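PDB 5U1T: separin from Saccharomyces cerevisiae, which cleaves the cohesin subunit SCC1 at the onset of anaphase as a caspase-like cysteine protease, so that chromosomes can segregate, and is held inactive by securin until then. Local coordinates for residues Y564-D569 with M605-M610; S571-T576 with L826-I831; L615-F620 with L788-S793. All coordinates share one frame; numbering follows the deposited sequence.

Contact 1 (Y564-D569 with M605-M610); sequences YLLNLD and MDFVKM
L566 on helix 557-572 reaches across to F607 and M610 on helix 602-617, two helices that run in roughly the same direction. The close part is the meeting of L566 with the aromatic ring. Its CB lies in the ring plane at the edge, 3.9 Å from F607 CE1. Beyond it the methyl L566 CD2 approaches obliquely and is shared between two ring carbons, 3.7 Å from F607 CE1 and equally near CD1. The leucine gets there because its CG stands anti to the backbone N (chi1 178°), which carries the branch straight out from its helix. F607 also turns its ring out with CG anti to N (chi1 162°), and this swings the CD1/CE1 side of the ring to the leucine although its CB does not start out facing that helix. The ring is further fixed by an edge-to-face meeting with Y585 and by I562 and V563, while I581 also packs on L566.

The M610 side is looser. M610 CB and CG each stay 4.1 Å from L566 CD2, and the chain then bends so that its sulfur end leads away; M610 also packs on an apolar side chain of the other protein chain. On the partly exposed flank of helix 602-617, D606 and K609 make a long salt bridge within their own helix, K609 NZ to D606 OD1 3.7 Å, which takes no part in the packing. With CA atoms of L566 and F607 8.5 Å apart, and helix 578-590 touching both partners, this is apolar packing between neighbouring, roughly parallel helices, consistent with the all-alpha helical domain of separase.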
ATOM      1  N   TYR A 564      23.265  -4.172  -3.921  1.00 53.72           N
ATOM      2  CA  TYR A 564      23.703  -2.921  -3.342  1.00 54.37           C
ATOM      3  C   TYR A 564      23.004  -1.760  -4.069  1.00 52.70           C
ATOM      4  O   TYR A 564      22.481  -0.852  -3.429  1.00 51.47           O
ATOM      5  CB  TYR A 564      25.236  -2.804  -3.398  1.00 50.18           C
ATOM      6  CG  TYR A 564      25.766  -1.530  -2.796  1.00 49.42           C
ATOM      7  CD1 TYR A 564      25.995  -1.418  -1.433  1.00 50.65           C
ATOM      8  CD2 TYR A 564      26.015  -0.424  -3.593  1.00 52.56           C
ATOM      9  CE1 TYR A 564      26.469  -0.232  -0.884  1.00 53.00           C
ATOM     10  CE2 TYR A 564      26.483   0.754  -3.067  1.00 48.29           C
ATOM     11  CZ  TYR A 564      26.706   0.856  -1.715  1.00 57.17           C
ATOM     12  OH  TYR A 564      27.178   2.060  -1.217  1.00 61.97           O
ATOM     13  N   LEU A 565      22.961  -1.803  -5.398  1.00 54.50           N
ATOM     14  CA  LEU A 565      22.373  -0.707  -6.165  1.00 55.51           C
ATOM     15  C   LEU A 565      20.848  -0.599  -5.937  1.00 55.66           C
ATOM     16  O   LEU A 565      20.320   0.497  -5.738  1.00 54.17           O
ATOM     17  CB  LEU A 565      22.692  -0.873  -7.649  1.00 53.16           C
ATOM     18  CG  LEU A 565      24.166  -0.702  -7.995  1.00 52.70           C
ATOM     19  CD1 LEU A 565      24.395  -0.990  -9.449  1.00 47.98           C
ATOM     20  CD2 LEU A 565      24.627   0.677  -7.666  1.00 51.99           C
ATOM     21  N   LEU A 566      20.155  -1.732  -5.946  1.00 50.76           N
ATOM     22  CA  LEU A 566      18.757  -1.752  -5.581  1.00 50.83           C
ATOM     23  C   LEU A 566      18.504  -1.022  -4.266  1.00 54.44           C
ATOM     24  O   LEU A 566      17.701  -0.085  -4.197  1.00 55.75           O
ATOM     25  CB  LEU A 566      18.263  -3.180  -5.469  1.00 54.17           C
ATOM     26  CG  LEU A 566      16.804  -3.213  -5.040  1.00 55.36           C
ATOM     27  CD1 LEU A 566      15.946  -2.902  -6.246  1.00 53.94           C
ATOM     28  CD2 LEU A 566      16.426  -4.539  -4.395  1.00 50.52           C
ATOM     29  N   ASN A 567      19.210  -1.452  -3.226  1.00 57.34           N
ATOM     30  CA  ASN A 567      18.998  -0.909  -1.895  1.00 51.78           C
ATOM     31  C   ASN A 567      19.506   0.517  -1.772  1.00 48.98           C
ATOM     32  O   ASN A 567      18.940   1.303  -1.025  1.00 55.17           O
ATOM     33  CB  ASN A 567      19.635  -1.810  -0.845  1.00 48.41           C
ATOM     34  CG  ASN A 567      18.801  -3.041  -0.560  1.00 52.66           C
ATOM     35  OD1 ASN A 567      18.920  -4.059  -1.249  1.00 49.07           O
ATOM     36  ND2 ASN A 567      17.947  -2.958   0.456  1.00 50.40           N
ATOM     37  N   LEU A 568      20.542   0.860  -2.527  1.00 49.69           N
ATOM     38  CA  LEU A 568      20.995   2.252  -2.611  1.00 54.24           C
ATOM     39  C   LEU A 568      19.897   3.176  -3.182  1.00 56.55           C
ATOM     40  O   LEU A 568      19.542   4.191  -2.563  1.00 51.35           O
ATOM     41  CB  LEU A 568      22.270   2.354  -3.458  1.00 49.26           C
ATOM     42  CG  LEU A 568      22.772   3.779  -3.751  1.00 56.15           C
ATOM     43  CD1 LEU A 568      23.223   4.494  -2.496  1.00 52.60           C
ATOM     44  CD2 LEU A 568      23.900   3.784  -4.762  1.00 58.60           C
ATOM     45  N   ASP A 569      19.375   2.797  -4.354  1.00 53.64           N
ATOM     46  CA  ASP A 569      18.217   3.452  -4.975  1.00 53.99           C
ATOM     47  C   ASP A 569      17.065   3.662  -4.006  1.00 51.88           C
ATOM     48  O   ASP A 569      16.619   4.791  -3.817  1.00 55.67           O
ATOM     49  CB  ASP A 569      17.712   2.646  -6.167  1.00 46.69           C
ATOM     50  CG  ASP A 569      18.397   3.029  -7.444  1.00 54.90           C
ATOM     51  OD1 ASP A 569      19.173   4.004  -7.407  1.00 60.93           O
ATOM     52  OD2 ASP A 569      18.165   2.369  -8.484  1.00 55.96           O
ATOM     53  N   MET A 605      17.365 -14.642  -2.389  1.00 61.29           N
ATOM     54  CA  MET A 605      15.925 -14.788  -2.158  1.00 61.31           C
ATOM     55  C   MET A 605      15.251 -13.501  -1.701  1.00 58.42           C
ATOM     56  O   MET A 605      14.237 -13.084  -2.256  1.00 59.90           O
ATOM     57  CB  MET A 605      15.650 -15.869  -1.109  1.00 62.32           C
ATOM     58  CG  MET A 605      16.074 -17.261  -1.518  1.00 65.33           C
ATOM     59  SD  MET A 605      15.109 -17.743  -2.956  1.00 78.93           S
ATOM     60  CE  MET A 605      16.294 -17.529  -4.308  1.00 69.07           C
ATOM     61  N   ASP A 606      15.810 -12.897  -0.664  1.00 57.25           N
ATOM     62  CA  ASP A 606      15.278 -11.663  -0.120  1.00 56.38           C
ATOM     63  C   ASP A 606      15.419 -10.547  -1.113  1.00 59.49           C
ATOM     64  O   ASP A 606      14.603  -9.643  -1.137  1.00 52.99           O
ATOM     65  CB  ASP A 606      15.990 -11.275   1.169  1.00 53.84           C
ATOM     66  CG  ASP A 606      15.765 -12.271   2.276  1.00 66.53           C
ATOM     67  OD1 ASP A 606      14.925 -13.199   2.103  1.00 67.22           O
ATOM     68  OD2 ASP A 606      16.437 -12.122   3.327  1.00 71.50           O
ATOM     69  N   PHE A 607      16.477 -10.613  -1.918  1.00 58.28           N
ATOM     70  CA  PHE A 607      16.741  -9.591  -2.923  1.00 56.61           C
ATOM     71  C   PHE A 607      15.639  -9.570  -3.984  1.00 59.27           C
ATOM     72  O   PHE A 607      15.081  -8.513  -4.306  1.00 56.21           O
ATOM     73  CB  PHE A 607      18.096  -9.820  -3.588  1.00 50.01           C
ATOM     74  CG  PHE A 607      18.255  -9.091  -4.884  1.00 53.87           C
ATOM     75  CD1 PHE A 607      18.337  -7.706  -4.913  1.00 55.23           C
ATOM     76  CD2 PHE A 607      18.313  -9.788  -6.086  1.00 56.08           C
ATOM     77  CE1 PHE A 607      18.470  -7.029  -6.115  1.00 54.07           C
ATOM     78  CE2 PHE A 607      18.452  -9.115  -7.289  1.00 56.44           C
ATOM     79  CZ  PHE A 607      18.530  -7.730  -7.299  1.00 53.50           C
ATOM     80  N   VAL A 608      15.350 -10.757  -4.509  1.00 56.00           N
ATOM     81  CA  VAL A 608      14.360 -10.950  -5.545  1.00 51.10           C
ATOM     82  C   VAL A 608      12.991 -10.481  -5.081  1.00 58.68           C
ATOM     83  O   VAL A 608      12.293  -9.787  -5.825  1.00 58.58           O
ATOM     84  CB  VAL A 608      14.277 -12.408  -5.953  1.00 50.89           C
ATOM     85  CG1 VAL A 608      13.234 -12.602  -7.013  1.00 57.10           C
ATOM     86  CG2 VAL A 608      15.598 -12.869  -6.448  1.00 58.18           C
ATOM     87  N   LYS A 609      12.610 -10.854  -3.863  1.00 50.16           N
ATOM     88  CA  LYS A 609      11.357 -10.385  -3.300  1.00 53.05           C
ATOM     89  C   LYS A 609      11.325  -8.858  -3.236  1.00 57.93           C
ATOM     90  O   LYS A 609      10.331  -8.235  -3.631  1.00 59.94           O
ATOM     91  CB  LYS A 609      11.123 -10.989  -1.918  1.00 57.40           C
ATOM     92  CG  LYS A 609      10.660 -12.438  -1.979  1.00 61.14           C
ATOM     93  CD  LYS A 609      11.300 -13.320  -0.909  1.00 66.88           C
ATOM     94  CE  LYS A 609      11.151 -12.756   0.499  1.00 57.18           C
ATOM     95  NZ  LYS A 609      11.306 -13.843   1.501  1.00 63.71           N
ATOM     96  N   MET A 610      12.420  -8.251  -2.788  1.00 55.35           N
ATOM     97  CA  MET A 610      12.501  -6.798  -2.700  1.00 55.61           C
ATOM     98  C   MET A 610      12.492  -6.118  -4.092  1.00 58.76           C
ATOM     99  O   MET A 610      12.139  -4.943  -4.223  1.00 54.93           O
ATOM    100  CB  MET A 610      13.744  -6.405  -1.906  1.00 45.89           C
ATOM    101  CG  MET A 610      13.747  -5.018  -1.316  1.00 47.45           C
ATOM    102  SD  MET A 610      12.137  -4.316  -0.821  1.00 64.95           S
ATOM    103  CE  MET A 610      11.382  -5.547   0.290  1.00 55.83           C
TER

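Contact 2 (S571-T576 with L826-I831); sequences SKHLTT and LEEPII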
ATOM      1  N   SER A 571      17.054   3.565  -0.864  1.00 58.16           N
ATOM      2  CA  SER A 571      17.444   4.445   0.213  1.00 57.34           C
ATOM      3  C   SER A 571      17.384   5.898  -0.174  1.00 57.32           C
ATOM      4  O   SER A 571      17.123   6.753   0.642  1.00 53.59           O
ATOM      5  CB  SER A 571      18.826   4.098   0.708  1.00 53.75           C
ATOM      6  OG  SER A 571      19.801   4.719  -0.067  1.00 60.82           O
ATOM      7  N   LYS A 572      17.659   6.183  -1.425  1.00 54.28           N
ATOM      8  CA  LYS A 572      17.603   7.567  -1.887  1.00 58.59           C
ATOM      9  C   LYS A 572      16.250   7.929  -2.522  1.00 58.50           C
ATOM     10  O   LYS A 572      16.076   9.042  -3.026  1.00 58.40           O
ATOM     11  CB  LYS A 572      18.713   7.840  -2.903  1.00 59.13           C
ATOM     12  CG  LYS A 572      20.116   7.937  -2.355  1.00 61.26           C
ATOM     13  CD  LYS A 572      21.123   8.152  -3.523  1.00 67.79           C
ATOM     14  CE  LYS A 572      22.563   8.460  -3.027  1.00 82.16           C
ATOM     15  NZ  LYS A 572      23.674   8.349  -4.060  1.00 74.16           N
ATOM     16  N   HIS A 573      15.312   6.986  -2.500  1.00 54.44           N
ATOM     17  CA  HIS A 573      14.001   7.128  -3.159  1.00 59.71           C
ATOM     18  C   HIS A 573      14.080   7.498  -4.642  1.00 57.50           C
ATOM     19  O   HIS A 573      13.521   8.507  -5.076  1.00 62.00           O
ATOM     20  CB  HIS A 573      13.156   8.147  -2.421  1.00 54.44           C
ATOM     21  CG  HIS A 573      13.141   7.926  -0.947  1.00 57.66           C
ATOM     22  ND1 HIS A 573      13.665   8.831  -0.052  1.00 59.84           N
ATOM     23  CD2 HIS A 573      12.715   6.875  -0.214  1.00 58.77           C
ATOM     24  CE1 HIS A 573      13.530   8.360   1.172  1.00 58.74           C
ATOM     25  NE2 HIS A 573      12.946   7.179   1.102  1.00 56.35           N
ATOM     26  N   LEU A 574      14.767   6.653  -5.401  1.00 48.44           N
ATOM     27  CA  LEU A 574      14.909   6.805  -6.832  1.00 51.18           C
ATOM     28  C   LEU A 574      14.832   5.445  -7.526  1.00 51.57           C
ATOM     29  O   LEU A 574      14.728   4.402  -6.877  1.00 53.20           O
ATOM     30  CB  LEU A 574      16.229   7.475  -7.173  1.00 51.70           C
ATOM     31  CG  LEU A 574      16.516   8.812  -6.504  1.00 53.61           C
ATOM     32  CD1 LEU A 574      17.917   9.195  -6.856  1.00 51.15           C
ATOM     33  CD2 LEU A 574      15.548   9.891  -6.941  1.00 50.90           C
ATOM     34  N   THR A 575      14.877   5.460  -8.849  1.00 47.99           N
ATOM     35  CA  THR A 575      14.737   4.243  -9.639  1.00 50.75           C
ATOM     36  C   THR A 575      15.813   4.247 -10.698  1.00 53.59           C
ATOM     37  O   THR A 575      15.812   3.432 -11.625  1.00 51.58           O
ATOM     38  CB  THR A 575      13.364   4.143 -10.317  1.00 50.04           C
ATOM     39  OG1 THR A 575      13.112   5.360 -11.027  1.00 55.24           O
ATOM     40  CG2 THR A 575      12.277   3.914  -9.285  1.00 47.68           C
ATOM     41  N   THR A 576      16.741   5.172 -10.533  1.00 51.89           N
ATOM     42  CA  THR A 576      17.847   5.397 -11.436  1.00 54.02           C
ATOM     43  C   THR A 576      18.408   4.171 -12.045  1.00 55.88           C
ATOM     44  O   THR A 576      18.631   4.095 -13.226  1.00 57.98           O
ATOM     45  CB  THR A 576      19.033   6.001 -10.699  1.00 61.83           C
ATOM     46  OG1 THR A 576      18.581   7.005  -9.803  1.00 62.56           O
ATOM     47  CG2 THR A 576      19.983   6.605 -11.664  1.00 54.94           C
ATOM     48  N   LEU A 826       6.285  13.929   1.487  1.00 77.26           N
ATOM     49  CA  LEU A 826       6.719  12.663   0.948  1.00 76.26           C
ATOM     50  C   LEU A 826       7.871  12.822  -0.008  1.00 80.32           C
ATOM     51  O   LEU A 826       8.172  13.919  -0.438  1.00 83.93           O
ATOM     52  CB  LEU A 826       5.593  12.046   0.179  1.00 70.22           C
ATOM     53  CG  LEU A 826       5.977  10.659  -0.210  1.00 72.81           C
ATOM     54  CD1 LEU A 826       6.886  10.250   0.919  1.00 72.88           C
ATOM     55  CD2 LEU A 826       4.722   9.823  -0.209  1.00 72.92           C
ATOM     56  N   GLU A 827       8.512  11.717  -0.352  1.00 71.93           N
ATOM     57  CA  GLU A 827       9.593  11.769  -1.298  1.00 71.90           C
ATOM     58  C   GLU A 827       9.550  10.708  -2.390  1.00 65.46           C
ATOM     59  O   GLU A 827      10.320  10.800  -3.296  1.00 70.89           O
ATOM     60  CB  GLU A 827      10.937  11.739  -0.574  1.00 77.73           C
ATOM     61  CG  GLU A 827      11.505  13.112  -0.246  1.00 80.75           C
ATOM     62  CD  GLU A 827      13.019  13.136  -0.063  1.00 92.62           C
ATOM     63  OE1 GLU A 827      13.755  13.150  -1.064  1.00 84.98           O
ATOM     64  OE2 GLU A 827      13.485  13.167   1.089  1.00 94.28           O
ATOM     65  N   GLU A 828       8.667   9.721  -2.336  1.00 61.65           N
ATOM     66  CA  GLU A 828       8.635   8.704  -3.395  1.00 61.24           C
ATOM     67  C   GLU A 828       8.074   9.279  -4.681  1.00 63.11           C
ATOM     68  O   GLU A 828       6.924   9.603  -4.763  1.00 60.87           O
ATOM     69  CB  GLU A 828       7.881   7.460  -2.965  1.00 58.90           C
ATOM     70  CG  GLU A 828       8.403   6.813  -1.699  1.00 63.11           C
ATOM     71  CD  GLU A 828       9.828   6.355  -1.794  1.00 63.88           C
ATOM     72  OE1 GLU A 828      10.191   5.731  -2.788  1.00 61.56           O
ATOM     73  OE2 GLU A 828      10.597   6.619  -0.868  1.00 61.59           O
ATOM     74  N   PRO A 829       8.886   9.325  -5.714  1.00 59.83           N
ATOM     75  CA  PRO A 829       8.523   9.997  -6.968  1.00 59.32           C
ATOM     76  C   PRO A 829       7.273   9.437  -7.654  1.00 59.49           C
ATOM     77  O   PRO A 829       6.448  10.211  -8.141  1.00 61.39           O
ATOM     78  CB  PRO A 829       9.761   9.785  -7.843  1.00 60.88           C
ATOM     79  CG  PRO A 829      10.871   9.720  -6.862  1.00 60.36           C
ATOM     80  CD  PRO A 829      10.303   8.928  -5.706  1.00 63.63           C
ATOM     81  N   ILE A 830       7.092   8.133  -7.670  1.00 56.27           N
ATOM     82  CA  ILE A 830       5.913   7.583  -8.298  1.00 50.88           C
ATOM     83  C   ILE A 830       4.661   7.943  -7.553  1.00 53.08           C
ATOM     84  O   ILE A 830       3.606   8.011  -8.116  1.00 55.72           O
ATOM     85  CB  ILE A 830       5.993   6.068  -8.415  1.00 48.74           C
ATOM     86  CG1 ILE A 830       4.838   5.540  -9.228  1.00 53.30           C
ATOM     87  CG2 ILE A 830       5.926   5.437  -7.056  1.00 48.59           C
ATOM     88  CD1 ILE A 830       4.970   5.822 -10.687  1.00 55.43           C
ATOM     89  N   ILE A 831       4.779   8.165  -6.268  1.00 56.27           N
ATOM     90  CA  ILE A 831       3.609   8.544  -5.494  1.00 52.40           C
ATOM     91  C   ILE A 831       3.354  10.038  -5.633  1.00 52.47           C
ATOM     92  O   ILE A 831       2.228  10.461  -5.843  1.00 54.82           O
ATOM     93  CB  ILE A 831       3.756   8.179  -4.014  1.00 55.01           C
ATOM     94  CG1 ILE A 831       3.971   6.673  -3.857  1.00 56.07           C
ATOM     95  CG2 ILE A 831       2.505   8.581  -3.256  1.00 56.35           C
ATOM     96  CD1 ILE A 831       2.775   5.824  -4.264  1.00 54.07           C
TER
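H573 and E828 bring their CA atoms to 5.6 Å where a Schellman motif closing helix 557-572 meets the N-cap of helix 829-845. H573 leaves the helix with positive phi (54°), and its carbonyl faces P829; E828 sits just before the new helix, whose first turn is tied by I831 N to E828 O at 3.0 Å. The two chain turns thus face each other, a helix end against a helix start in the all-helical region.

P829 makes the backbone contact: its ring carbons CD and CG rest against the H573 carbonyl, with P829 CD 3.3 Å from H573 O. The imidazole of H573 crosses the E827 side chain at about a right angle, and its ND1 lies 4.0 Å from E827 CB. The carboxylate of E828 lies on the same side of the imidazole plane, by CD2, and is turned nearly perpendicular to the ring, but the model places the two too close, so their precise fit is doubtful; E828 also has a weak, long ion pair with R785. Any charge on the imidazole, which is not seen, would probably be eased by E827. Over the opposite ring face of H573 lies the carbonyl S571 O, 4.0 Å above the plane and offset toward the rim.

Contact 3 (L615-F620 with L788-S793); sequences LNFNNF and LLKSLS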
ATOM      1  N   LEU A 615       9.769  -3.112  -8.350  1.00 51.26           N
ATOM      2  CA  LEU A 615       9.337  -3.011  -9.732  1.00 56.65           C
ATOM      3  C   LEU A 615       7.833  -2.692  -9.781  1.00 55.72           C
ATOM      4  O   LEU A 615       7.383  -1.756 -10.442  1.00 54.92           O
ATOM      5  CB  LEU A 615       9.620  -4.306 -10.499  1.00 50.67           C
ATOM      6  CG  LEU A 615      11.049  -4.601 -10.945  1.00 52.86           C
ATOM      7  CD1 LEU A 615      11.066  -5.947 -11.631  1.00 50.37           C
ATOM      8  CD2 LEU A 615      11.617  -3.524 -11.852  1.00 44.08           C
ATOM      9  N   ASN A 616       7.071  -3.497  -9.059  1.00 53.66           N
ATOM     10  CA  ASN A 616       5.639  -3.347  -8.968  1.00 52.09           C
ATOM     11  C   ASN A 616       5.187  -1.989  -8.425  1.00 53.28           C
ATOM     12  O   ASN A 616       4.255  -1.384  -8.935  1.00 59.25           O
ATOM     13  CB  ASN A 616       5.099  -4.459  -8.094  1.00 55.22           C
ATOM     14  CG  ASN A 616       3.668  -4.260  -7.735  1.00 54.60           C
ATOM     15  OD1 ASN A 616       3.331  -3.422  -6.887  1.00 49.65           O
ATOM     16  ND2 ASN A 616       2.804  -5.052  -8.353  1.00 56.39           N
ATOM     17  N   PHE A 617       5.841  -1.512  -7.383  1.00 52.54           N
ATOM     18  CA  PHE A 617       5.501  -0.227  -6.805  1.00 50.55           C
ATOM     19  C   PHE A 617       5.819   0.918  -7.771  1.00 50.90           C
ATOM     20  O   PHE A 617       5.231   1.994  -7.670  1.00 53.24           O
ATOM     21  CB  PHE A 617       6.235  -0.077  -5.474  1.00 48.98           C
ATOM     22  CG  PHE A 617       6.177   1.300  -4.861  1.00 47.73           C
ATOM     23  CD1 PHE A 617       7.150   2.254  -5.160  1.00 46.72           C
ATOM     24  CD2 PHE A 617       5.209   1.613  -3.930  1.00 45.61           C
ATOM     25  CE1 PHE A 617       7.131   3.501  -4.571  1.00 47.41           C
ATOM     26  CE2 PHE A 617       5.188   2.857  -3.336  1.00 49.21           C
ATOM     27  CZ  PHE A 617       6.145   3.812  -3.669  1.00 47.38           C
ATOM     28  N   ASN A 618       6.733   0.690  -8.711  1.00 51.38           N
ATOM     29  CA  ASN A 618       7.067   1.719  -9.697  1.00 52.40           C
ATOM     30  C   ASN A 618       6.439   1.445 -11.053  1.00 53.50           C
ATOM     31  O   ASN A 618       6.715   2.151 -12.027  1.00 50.55           O
ATOM     32  CB  ASN A 618       8.574   1.865  -9.848  1.00 44.88           C
ATOM     33  CG  ASN A 618       9.180   2.679  -8.737  1.00 52.80           C
ATOM     34  OD1 ASN A 618       9.997   2.180  -7.953  1.00 53.27           O
ATOM     35  ND2 ASN A 618       8.776   3.941  -8.641  1.00 53.52           N
ATOM     36  N   ASN A 619       5.584   0.426 -11.086  1.00 49.59           N
ATOM     37  CA  ASN A 619       4.839   0.039 -12.272  1.00 54.71           C
ATOM     38  C   ASN A 619       5.794  -0.259 -13.437  1.00 55.06           C
ATOM     39  O   ASN A 619       5.617   0.221 -14.540  1.00 57.92           O
ATOM     40  CB  ASN A 619       3.811   1.126 -12.659  1.00 52.42           C
ATOM     41  CG  ASN A 619       2.976   1.623 -11.461  1.00 58.19           C
ATOM     42  OD1 ASN A 619       2.123   0.898 -10.929  1.00 59.18           O
ATOM     43  ND2 ASN A 619       3.215   2.872 -11.045  1.00 56.09           N
ATOM     44  N   PHE A 620       6.821  -1.056 -13.186  1.00 59.91           N
ATOM     45  CA  PHE A 620       7.732  -1.462 -14.250  1.00 56.44           C
ATOM     46  C   PHE A 620       7.194  -2.763 -14.808  1.00 55.14           C
ATOM     47  O   PHE A 620       7.934  -3.738 -14.935  1.00 60.17           O
ATOM     48  CB  PHE A 620       9.162  -1.658 -13.740  1.00 50.21           C
ATOM     49  CG  PHE A 620       9.949  -0.392 -13.569  1.00 53.58           C
ATOM     50  CD1 PHE A 620       9.338   0.809 -13.258  1.00 52.24           C
ATOM     51  CD2 PHE A 620      11.327  -0.407 -13.709  1.00 53.78           C
ATOM     52  CE1 PHE A 620      10.094   1.972 -13.087  1.00 52.61           C
ATOM     53  CE2 PHE A 620      12.075   0.753 -13.539  1.00 53.49           C
ATOM     54  CZ  PHE A 620      11.456   1.940 -13.228  1.00 50.99           C
ATOM     55  N   LEU A 788       1.699   0.479   2.004  1.00 55.02           N
ATOM     56  CA  LEU A 788       0.881   1.466   2.679  1.00 55.96           C
ATOM     57  C   LEU A 788       0.824   2.788   1.919  1.00 59.13           C
ATOM     58  O   LEU A 788      -0.157   3.512   2.005  1.00 60.28           O
ATOM     59  CB  LEU A 788       1.429   1.694   4.082  1.00 45.01           C
ATOM     60  CG  LEU A 788       0.628   2.640   4.953  1.00 54.09           C
ATOM     61  CD1 LEU A 788      -0.782   2.108   5.071  1.00 53.39           C
ATOM     62  CD2 LEU A 788       1.295   2.717   6.305  1.00 61.72           C
ATOM     63  N   LEU A 789       1.890   3.110   1.192  1.00 58.75           N
ATOM     64  CA  LEU A 789       1.907   4.295   0.359  1.00 56.86           C
ATOM     65  C   LEU A 789       0.918   4.135  -0.785  1.00 54.93           C
ATOM     66  O   LEU A 789       0.105   5.015  -1.046  1.00 55.72           O
ATOM     67  CB  LEU A 789       3.311   4.550  -0.172  1.00 52.18           C
ATOM     68  CG  LEU A 789       4.196   5.306   0.813  1.00 56.94           C
ATOM     69  CD1 LEU A 789       5.603   5.479   0.257  1.00 52.71           C
ATOM     70  CD2 LEU A 789       3.575   6.663   1.143  1.00 56.40           C
ATOM     71  N   LYS A 790       0.989   2.992  -1.455  1.00 55.71           N
ATOM     72  CA  LYS A 790       0.104   2.691  -2.565  1.00 54.03           C
ATOM     73  C   LYS A 790      -1.345   2.703  -2.068  1.00 57.52           C
ATOM     74  O   LYS A 790      -2.228   3.275  -2.698  1.00 58.18           O
ATOM     75  CB  LYS A 790       0.471   1.341  -3.197  1.00 51.10           C
ATOM     76  CG  LYS A 790       1.521   1.433  -4.307  1.00 60.27           C
ATOM     77  CD  LYS A 790       1.005   2.292  -5.519  1.00 69.29           C
ATOM     78  CE  LYS A 790       1.979   2.305  -6.751  1.00 63.07           C
ATOM     79  NZ  LYS A 790       1.489   3.180  -7.893  1.00 71.16           N
ATOM     80  N   SER A 791      -1.573   2.104  -0.909  1.00 59.01           N
ATOM     81  CA  SER A 791      -2.914   1.991  -0.359  1.00 56.17           C
ATOM     82  C   SER A 791      -3.503   3.308   0.124  1.00 56.95           C
ATOM     83  O   SER A 791      -4.707   3.541  -0.005  1.00 56.08           O
ATOM     84  CB  SER A 791      -2.921   0.990   0.788  1.00 54.14           C
ATOM     85  OG  SER A 791      -3.291  -0.286   0.316  1.00 63.16           O
ATOM     86  N   LEU A 792      -2.663   4.161   0.691  1.00 57.97           N
ATOM     87  CA  LEU A 792      -3.148   5.377   1.325  1.00 54.67           C
ATOM     88  C   LEU A 792      -3.462   6.423   0.293  1.00 57.85           C
ATOM     89  O   LEU A 792      -4.377   7.220   0.475  1.00 61.89           O
ATOM     90  CB  LEU A 792      -2.124   5.926   2.312  1.00 53.20           C
ATOM     91  CG  LEU A 792      -2.575   7.084   3.196  1.00 63.42           C
ATOM     92  CD1 LEU A 792      -3.991   6.837   3.758  1.00 67.81           C
ATOM     93  CD2 LEU A 792      -1.570   7.310   4.321  1.00 65.52           C
ATOM     94  N   SER A 793      -2.678   6.437  -0.780  1.00 54.97           N
ATOM     95  CA  SER A 793      -2.908   7.387  -1.857  1.00 59.35           C
ATOM     96  C   SER A 793      -4.153   6.964  -2.623  1.00 56.94           C
ATOM     97  O   SER A 793      -4.926   7.803  -3.060  1.00 57.90           O
ATOM     98  CB  SER A 793      -1.690   7.490  -2.786  1.00 52.30           C
ATOM     99  OG  SER A 793      -1.229   6.206  -3.162  1.00 56.59           O
TER
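The Schellman motif that ends helix 602-617 packs on the flank of helix 782-805, where F617 and N619 meet K790 and L789. The turn is closed by two backbone bonds, F620 N to L615 O at 2.9 Å and N619 N to N616 O at 3.1 Å, with N619 at positive phi as the C-prime residue. F617, in the last turn, holds its CG anti to the backbone N (chi1 170°), which sends the ring across to helix 782-805. Its CE2 corner points at the backbone side of L789, whose CB lies near the ring plane at the edge, 4.0 Å from F617 CE2. K790 touches the same ring obliquely, its CG 3.7 Å from F617 CD2.

Bent at chi2 (-63°) and extended beyond it, the lysine passes alongside the end of the helix: K790 CE comes to 3.4 Å from F617 O. Its ammonium then meets the amide of N619 from the opposite direction, K790 NZ to N619 ND2 3.6 Å, a contact without a hydrogen bond. The NZ stands 6.0 Å from the F617 ring centroid, so any cation-pi attraction is at most weak, yet a positive charge beside the carbonyl end of a helix is likely to be favourable. An alanine in place of K790 would take away the methylenes on the F617 ring, and would probably open a gap beside the ring and leave the F617 carbonyl without the nearby charge.

I830 of helix 829-845 packs on both F617 and N619, and R834 of that helix on N619. L578 of helix 578-590 lies against L615 and F620, while A770, L773 and L774 of helix 756-775 pack on L788 of helix 782-805.

Contacts 1 and 2 share helix 557-572 and follow one another along it: their centres are 15 Å apart, and D569 O of contact 1 probably accepts a hydrogen bond from L574 N of contact 2 at 3.1 Å. Contacts 1 and 3 each use helix 602-617, centres 16 Å apart, without touching. Contacts 2 and 3 are closest, at 11 Å between centres, and meet through I830, whose CG2 lies 3.4 Å from F617 CE1. In sequence, both segments of contact 3 fall between those of contact 2; these contacts join segments 168 and 250 residues apart, contact 1 segments 36 apart. All lie in the helical region, away from the probable catalytic C1497.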